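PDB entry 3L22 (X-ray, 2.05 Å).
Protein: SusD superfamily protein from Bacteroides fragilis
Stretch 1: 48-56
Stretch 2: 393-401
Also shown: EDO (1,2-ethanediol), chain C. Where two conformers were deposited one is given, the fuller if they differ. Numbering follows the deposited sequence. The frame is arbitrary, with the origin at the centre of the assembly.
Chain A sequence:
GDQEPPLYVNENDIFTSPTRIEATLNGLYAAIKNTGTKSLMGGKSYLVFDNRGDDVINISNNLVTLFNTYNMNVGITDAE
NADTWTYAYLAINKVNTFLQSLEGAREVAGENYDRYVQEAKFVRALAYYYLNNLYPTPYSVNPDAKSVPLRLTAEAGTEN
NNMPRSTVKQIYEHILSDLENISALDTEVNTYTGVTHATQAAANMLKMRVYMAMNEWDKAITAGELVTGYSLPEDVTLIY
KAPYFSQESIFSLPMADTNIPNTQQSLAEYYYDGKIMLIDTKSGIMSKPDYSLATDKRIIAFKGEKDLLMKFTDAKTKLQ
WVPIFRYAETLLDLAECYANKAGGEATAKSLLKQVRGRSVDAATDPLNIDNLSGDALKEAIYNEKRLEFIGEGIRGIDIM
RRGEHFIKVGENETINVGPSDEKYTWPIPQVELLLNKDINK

Stretch 1 48-56: VFDNRGDDV
Stretch 2 (393-401) GIRGIDIMR

Stretch 1 opens within a helix that begins earlier in the chain, and Asp-54 and Asp-55 lie in a loop; stretch 2 enters helix 395-401 after Gly-393 (phi/psi 77/26) and the N-cap residue Ile-394. The helix axes approach to 7.3 Å, their N-to-C directions 58° apart, and Gly-53 CA lies 4.3 Å from Gly-396 CA.

Phe-49 (chi1 m, chi2 -72°) points toward stretch 2, with Ile-397 CD1 over one ring face, 4.0 Å from the ring centroid, in a CH-pi contact. Phe-49 O accepts a hydrogen bond from Gly-396 N (3.0 Å), an amide left free in the first turn of the helix. Asp-50 (m) accepts from Gly-393 N through OD2 (2.9 Å), while water 1 donates to Asp-50 OD1 (2.6 Å) and accepts from Arg-395 N (2.9 Å). Arg-52 (m, t, p, 79°) uses NE to reach water 2 (2.8 Å), which donates weakly to Gly-396 O (2.9 Å).

Close packing requires both glycines: a CB on Gly-53 would clash with Arg-395 CG, one on Gly-396 with Phe-49 O and Arg-52 CB. Beyond, Asp-54 (p) grips Arg-395 (t, p, t, 150°) in a two-pronged salt bridge, Arg-395 NE to Asp-54 OD1 2.8 Å and Arg-395 NH2 to Asp-54 OD2 3.0 Å. Asp-55 (m) adds charge alone, Asp-55 OD2 lying out of the guanidinium plane, 3.4 Å from Arg-395 NE.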

# COMPACT_ATOMS: atom_id res chain seq x y z
N VAL A 48 9.05 2.19 1.97
CA VAL A 48 8.83 3.50 2.54
C VAL A 48 7.71 3.50 3.57
O VAL A 48 7.88 4.10 4.63
CB VAL A 48 8.56 4.57 1.43
CG1 VAL A 48 7.77 5.77 1.98
CG2 VAL A 48 9.87 4.98 0.83
N PHE A 49 6.60 2.82 3.29
CA PHE A 49 5.47 2.84 4.22
C PHE A 49 5.72 2.07 5.52
O PHE A 49 5.18 2.46 6.57
CB PHE A 49 4.16 2.50 3.51
CG PHE A 49 3.84 3.51 2.45
CD1 PHE A 49 3.42 4.80 2.80
CD2 PHE A 49 4.03 3.23 1.11
CE1 PHE A 49 3.16 5.77 1.83
CE2 PHE A 49 3.76 4.20 0.13
CZ PHE A 49 3.33 5.47 0.51
N ASP A 50 6.58 1.05 5.50
CA ASP A 50 7.01 0.42 6.74
C ASP A 50 8.03 1.25 7.47
O ASP A 50 7.96 1.33 8.70
CB ASP A 50 7.52 -0.98 6.49
CG ASP A 50 6.37 -1.92 6.09
OD1 ASP A 50 5.49 -2.17 6.96
OD2 ASP A 50 6.30 -2.29 4.89
N ASN A 51 8.96 1.85 6.75
CA ASN A 51 9.93 2.75 7.37
C ASN A 51 9.29 3.97 8.04
O ASN A 51 9.77 4.44 9.08
CB ASN A 51 10.98 3.20 6.35
CG ASN A 51 12.14 2.20 6.23
OD1 ASN A 51 13.15 2.36 6.90
ND2 ASN A 51 11.98 1.17 5.40
N ARG A 52 8.22 4.50 7.46
CA ARG A 52 7.50 5.60 8.08
C ARG A 52 6.83 5.20 9.36
O ARG A 52 6.72 6.02 10.27
CB ARG A 52 6.54 6.27 7.09
CG ARG A 52 7.30 7.07 6.06
CD ARG A 52 6.45 7.77 4.98
NE ARG A 52 5.34 8.61 5.44
CZ ARG A 52 5.42 9.84 5.93
NH1 ARG A 52 6.59 10.47 6.09
NH2 ARG A 52 4.30 10.47 6.28
N GLY A 53 6.47 3.93 9.48
CA GLY A 53 5.87 3.40 10.67
C GLY A 53 6.77 3.16 11.87
O GLY A 53 7.93 3.58 11.89
N ASP A 54 6.22 2.44 12.84
CA ASP A 54 6.76 2.32 14.16
C ASP A 54 6.86 0.85 14.63
O ASP A 54 7.10 0.57 15.82
CB ASP A 54 5.86 3.12 15.12
CG ASP A 54 4.39 2.63 15.10
OD1 ASP A 54 4.08 1.66 14.38
OD2 ASP A 54 3.54 3.24 15.79
N ASP A 55 6.74 -0.08 13.69
CA ASP A 55 6.76 -1.51 14.00
C ASP A 55 8.03 -2.22 13.57
O ASP A 55 8.31 -3.31 14.06
CB ASP A 55 5.53 -2.14 13.39
CG ASP A 55 4.26 -1.70 14.10
OD1 ASP A 55 4.30 -1.50 15.36
OD2 ASP A 55 3.21 -1.57 13.43
N VAL A 56 8.76 -1.62 12.64
CA VAL A 56 10.11 -2.03 12.25
C VAL A 56 11.03 -0.86 12.53
O VAL A 56 10.52 0.26 12.74
CB VAL A 56 10.17 -2.46 10.76
CG1 VAL A 56 9.44 -3.80 10.60
CG2 VAL A 56 9.61 -1.39 9.79
N GLY A 393 3.63 -2.67 3.83
CA GLY A 393 3.41 -1.45 3.04
C GLY A 393 2.22 -0.65 3.52
O GLY A 393 1.67 0.11 2.75
N ILE A 394 1.87 -0.79 4.81
CA ILE A 394 0.60 -0.29 5.33
C ILE A 394 0.76 0.61 6.54
O ILE A 394 0.02 1.61 6.65
CB ILE A 394 -0.38 -1.47 5.66
CG1 ILE A 394 -1.02 -2.02 4.38
CG2 ILE A 394 -1.49 -1.04 6.59
CD1 ILE A 394 -1.74 -3.43 4.57
N ARG A 395 1.69 0.31 7.44
CA ARG A 395 1.65 0.96 8.74
C ARG A 395 1.70 2.51 8.72
O ARG A 395 0.93 3.20 9.42
CB ARG A 395 2.77 0.40 9.61
CG ARG A 395 2.85 1.06 10.99
CD ARG A 395 1.58 0.84 11.79
NE ARG A 395 1.64 1.47 13.09
CZ ARG A 395 0.59 1.95 13.74
NH1 ARG A 395 -0.66 1.86 13.27
NH2 ARG A 395 0.78 2.54 14.91
N GLY A 396 2.62 3.04 7.93
CA GLY A 396 2.80 4.48 7.82
C GLY A 396 1.59 5.16 7.17
O GLY A 396 1.38 6.35 7.38
N ILE A 397 0.80 4.40 6.40
CA ILE A 397 -0.44 4.94 5.84
C ILE A 397 -1.52 5.01 6.93
O ILE A 397 -2.23 6.01 7.05
CB ILE A 397 -0.94 4.11 4.64
CG1 ILE A 397 0.08 4.23 3.49
CG2 ILE A 397 -2.32 4.56 4.23
CD1 ILE A 397 -0.15 3.32 2.27
N ASP A 398 -1.64 3.96 7.75
CA ASP A 398 -2.68 3.96 8.79
C ASP A 398 -2.44 5.09 9.80
O ASP A 398 -3.38 5.82 10.18
CB ASP A 398 -2.76 2.60 9.49
CG ASP A 398 -3.51 1.53 8.67
OD1 ASP A 398 -4.20 1.84 7.65
OD2 ASP A 398 -3.44 0.34 9.08
N ILE A 399 -1.18 5.30 10.16
CA ILE A 399 -0.83 6.37 11.12
C ILE A 399 -1.22 7.75 10.53
O ILE A 399 -1.86 8.60 11.17
CB ILE A 399 0.69 6.36 11.43
CG1 ILE A 399 1.04 5.12 12.27
CG2 ILE A 399 1.11 7.63 12.16
CD1 ILE A 399 2.58 4.77 12.39
N MSE A 400 -0.78 7.95 9.29
CA MSE A 400 -0.99 9.23 8.66
C MSE A 400 -2.47 9.51 8.38
O MSE A 400 -2.92 10.61 8.68
CB MSE A 400 -0.23 9.33 7.36
CG MSE A 400 -0.04 10.77 6.91
SE MSE A 400 0.90 10.63 5.24
CE MSE A 400 1.67 12.43 5.20
N ARG A 401 -3.22 8.55 7.86
CA ARG A 401 -4.63 8.85 7.52
C ARG A 401 -5.42 9.19 8.76
O ARG A 401 -6.30 10.07 8.73
CB ARG A 401 -5.29 7.76 6.69
CG ARG A 401 -5.57 6.46 7.41
CD ARG A 401 -6.45 5.58 6.54
NE ARG A 401 -6.47 4.22 7.08
CZ ARG A 401 -7.21 3.78 8.08
NH1 ARG A 401 -8.09 4.55 8.71
NH2 ARG A 401 -7.07 2.53 8.46
C1 EDO C . -5.70 0.47 5.11
O1 EDO C . -5.36 -0.89 5.27
C2 EDO C . -4.51 1.36 4.73
O2 EDO C . -5.05 2.72 4.78
O HOH W 1 2.94 -2.31 7.11
O HOH W 2 2.70 7.67 5.14